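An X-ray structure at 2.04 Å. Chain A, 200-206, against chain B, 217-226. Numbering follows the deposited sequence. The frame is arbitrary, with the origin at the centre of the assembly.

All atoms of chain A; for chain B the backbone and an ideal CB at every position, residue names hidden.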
# COMPACT_ATOMS: atom_id res chain seq x y z
N GLY A 200 -10.47 -5.00 -3.71
CA GLY A 200 -10.07 -3.88 -4.55
C GLY A 200 -10.58 -2.53 -4.11
O GLY A 200 -11.63 -2.44 -3.49
N ASN A 201 -9.81 -1.49 -4.43
CA ASN A 201 -10.16 -0.12 -4.09
C ASN A 201 -9.76 0.67 -5.33
O ASN A 201 -8.57 0.83 -5.62
CB ASN A 201 -9.34 0.35 -2.87
CG ASN A 201 -9.90 1.63 -2.23
OD1 ASN A 201 -10.43 2.50 -2.92
ND2 ASN A 201 -9.77 1.74 -0.91
N ILE A 202 -10.75 1.15 -6.07
CA ILE A 202 -10.48 1.88 -7.30
C ILE A 202 -11.11 3.27 -7.26
O ILE A 202 -12.27 3.43 -6.88
CB ILE A 202 -11.01 1.09 -8.52
CG1 ILE A 202 -10.35 -0.29 -8.56
CG2 ILE A 202 -10.73 1.85 -9.81
CD1 ILE A 202 -10.86 -1.20 -9.67
N ALA A 203 -10.34 4.27 -7.67
CA ALA A 203 -10.84 5.64 -7.65
C ALA A 203 -10.35 6.52 -8.78
O ALA A 203 -9.40 6.18 -9.50
CB ALA A 203 -10.48 6.29 -6.31
N THR A 204 -11.02 7.66 -8.91
CA THR A 204 -10.74 8.70 -9.90
C THR A 204 -10.37 9.90 -9.04
O THR A 204 -11.26 10.58 -8.50
CB THR A 204 -11.99 9.02 -10.75
OG1 THR A 204 -12.44 7.83 -11.39
CG2 THR A 204 -11.68 10.07 -11.80
N LEU A 205 -9.08 10.17 -8.90
CA LEU A 205 -8.62 11.25 -8.03
C LEU A 205 -8.11 12.54 -8.66
O LEU A 205 -8.13 13.58 -8.01
CB LEU A 205 -7.55 10.69 -7.08
CG LEU A 205 -8.01 9.49 -6.23
CD1 LEU A 205 -6.82 8.88 -5.50
CD2 LEU A 205 -9.07 9.95 -5.24
N ARG A 206 -7.64 12.47 -9.90
CA ARG A 206 -7.18 13.68 -10.56
C ARG A 206 -8.38 14.58 -10.76
O ARG A 206 -9.45 14.13 -11.18
CB ARG A 206 -6.53 13.37 -11.90
CG ARG A 206 -5.17 12.71 -11.77
CD ARG A 206 -4.56 12.44 -13.11
NE ARG A 206 -5.41 11.56 -13.91
CZ ARG A 206 -5.11 11.18 -15.15
NH1 ARG A 206 -3.98 11.61 -15.71
NH2 ARG A 206 -5.93 10.39 -15.83
N UNK B 217 -4.12 -1.27 6.21
CA UNK B 217 -5.40 -0.59 6.36
C UNK B 217 -5.53 0.65 5.50
O UNK B 217 -4.63 1.48 5.44
CB UNK B 217 -5.61 -0.21 7.83
N UNK B 218 -6.69 0.79 4.86
CA UNK B 218 -6.96 1.93 3.99
C UNK B 218 -8.11 2.76 4.50
O UNK B 218 -9.20 2.24 4.77
CB UNK B 218 -7.26 1.46 2.56
N UNK B 219 -7.86 4.06 4.66
CA UNK B 219 -8.88 5.00 5.11
C UNK B 219 -9.37 5.76 3.87
O UNK B 219 -8.59 6.47 3.23
CB UNK B 219 -8.34 5.95 6.18
N UNK B 220 -10.65 5.61 3.54
CA UNK B 220 -11.23 6.28 2.37
C UNK B 220 -11.84 7.65 2.68
O UNK B 220 -12.72 7.78 3.54
CB UNK B 220 -12.30 5.38 1.75
N UNK B 221 -11.34 8.67 1.98
CA UNK B 221 -11.83 10.04 2.12
C UNK B 221 -12.50 10.38 0.78
O UNK B 221 -12.24 9.73 -0.23
CB UNK B 221 -10.71 11.02 2.47
N UNK B 222 -13.36 11.41 0.75
CA UNK B 222 -14.03 11.76 -0.51
C UNK B 222 -13.12 12.04 -1.70
O UNK B 222 -13.42 11.63 -2.82
CB UNK B 222 -14.90 12.99 -0.28
N UNK B 223 -11.99 12.71 -1.46
CA UNK B 223 -11.10 13.04 -2.56
C UNK B 223 -9.67 12.52 -2.44
O UNK B 223 -8.78 13.00 -3.15
CB UNK B 223 -11.06 14.56 -2.71
N UNK B 224 -9.42 11.59 -1.53
CA UNK B 224 -8.08 11.03 -1.43
C UNK B 224 -8.04 9.76 -0.61
O UNK B 224 -9.02 9.40 0.05
CB UNK B 224 -7.12 12.06 -0.82
N UNK B 225 -6.90 9.08 -0.66
CA UNK B 225 -6.72 7.82 0.04
C UNK B 225 -5.60 7.86 1.07
O UNK B 225 -4.59 8.54 0.88
CB UNK B 225 -6.44 6.71 -0.97
N UNK B 226 -5.80 7.12 2.16
CA UNK B 226 -4.82 7.03 3.22
C UNK B 226 -4.52 5.55 3.44
O UNK B 226 -5.42 4.73 3.63
CB UNK B 226 -5.32 7.70 4.50

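Position 217 lies beyond the reach of chain A. Its extended backbone, phi/psi -121/135, suits a beta-branched residue, but many others would fit. It is B:Val217.

At position 218 CA-to-CB points toward chain A. The ideal CB is 4.3 Å from ND2 of A:Asn201, so there is little depth to fill. A small or medium side chain suits; alanine, valine or threonine are all plausible. The residue is B:Val218, with chi1 in t. Its CG1 lies 3.5 Å from ND2 of A:Asn201 and packs against the amide.

Position 219 points away, and chain A sets no requirement. It is B:Leu219. Its backbone N and O pair with position 226.

Position 220 points toward chain A, with its ideal CB 5.2 Å from ND2 of A:Asn201. That amide offers a donor, so a side chain with an acceptor would suit: aspartate or asparagine, perhaps glutamine. The deposited residue is B:Asn220. Its OD1 accepts a hydrogen bond from ND2 of A:Asn201 at 2.8 Å, nearly straight at 175°.

Positions 221 and 222 make no contact. At 222, phi is -55°, which proline allows. They are B:Tyr221 and B:Pro222. The backbone N of B:Tyr221 bonds to the O of 224 and helps close the turn.

At position 223 CA-to-CB runs sideways, and the ideal CB has no chain A atom within 5.5 Å. Backbone makes the contact, so the side chain is loosely specified. It is B:Ala223; its O lies 3.7 Å from CD2 of A:Leu205.

Position 224 points away, although its ideal CB is 5.3 Å from CD2 of A:Leu205. Many residues would do. It is B:His224, whose backbone N is 4.1 Å from that same CD2; the ring turns elsewhere.

Position 225 points toward chain A. Its ideal CB is 5.0 Å from CD1 of A:Leu205, and A:Ala203 and the OD1 acceptor of A:Asn201 lie further on. A long side chain with an aliphatic stem and a donor at its tip fits best: lysine or arginine, while glutamine or methionine would meet part of the need. It is B:Lys225. CG lies 4.2 Å from CD1 of A:Leu205, and CE 3.8 Å from CB of A:Ala203. NZ donates to OD1 of A:Asn201 at 2.9 Å and to OD1 of B:Asn220 at 2.8 Å, tying both amides together. A water accepts from NZ and donates to O of A:Ile202.

Position 226 is out of reach. It is B:Val226.

Chain B 217-226: VVLNYPAHKV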
# COMPACT_ATOMS: atom_id res chain seq x y z
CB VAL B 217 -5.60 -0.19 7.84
CG1 VAL B 217 -6.89 0.59 8.01
CG2 VAL B 217 -5.57 -1.44 8.71
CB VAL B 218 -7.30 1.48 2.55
CG1 VAL B 218 -7.57 2.70 1.68
CG2 VAL B 218 -6.14 0.67 1.96
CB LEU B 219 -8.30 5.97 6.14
CG LEU B 219 -8.36 5.53 7.61
CD1 LEU B 219 -7.77 4.15 7.79
CD2 LEU B 219 -7.62 6.55 8.47
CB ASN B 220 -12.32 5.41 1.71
CG ASN B 220 -11.79 4.07 1.22
OD1 ASN B 220 -10.87 4.01 0.39
ND2 ASN B 220 -12.37 2.99 1.73
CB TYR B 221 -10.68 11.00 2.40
CG TYR B 221 -10.14 10.90 3.81
CD1 TYR B 221 -10.65 11.71 4.84
CD2 TYR B 221 -9.14 9.98 4.13
CE1 TYR B 221 -10.17 11.59 6.16
CE2 TYR B 221 -8.66 9.85 5.44
CZ TYR B 221 -9.18 10.66 6.45
OH TYR B 221 -8.71 10.55 7.73
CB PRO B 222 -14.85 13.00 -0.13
CG PRO B 222 -15.16 12.75 1.33
CD PRO B 222 -13.82 12.27 1.85
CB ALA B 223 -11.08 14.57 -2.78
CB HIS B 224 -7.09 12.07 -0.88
CG HIS B 224 -7.15 12.27 0.60
ND1 HIS B 224 -8.14 13.02 1.22
CD2 HIS B 224 -6.32 11.86 1.59
CE1 HIS B 224 -7.91 13.06 2.52
NE2 HIS B 224 -6.81 12.36 2.77
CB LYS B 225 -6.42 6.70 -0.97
CG LYS B 225 -7.47 6.51 -2.06
CD LYS B 225 -8.78 5.98 -1.50
CE LYS B 225 -9.81 5.75 -2.61
NZ LYS B 225 -11.10 5.21 -2.12
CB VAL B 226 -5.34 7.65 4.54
CG1 VAL B 226 -4.49 7.18 5.72
CG2 VAL B 226 -5.30 9.18 4.44
O HOH W 1 -12.98 4.63 -4.25
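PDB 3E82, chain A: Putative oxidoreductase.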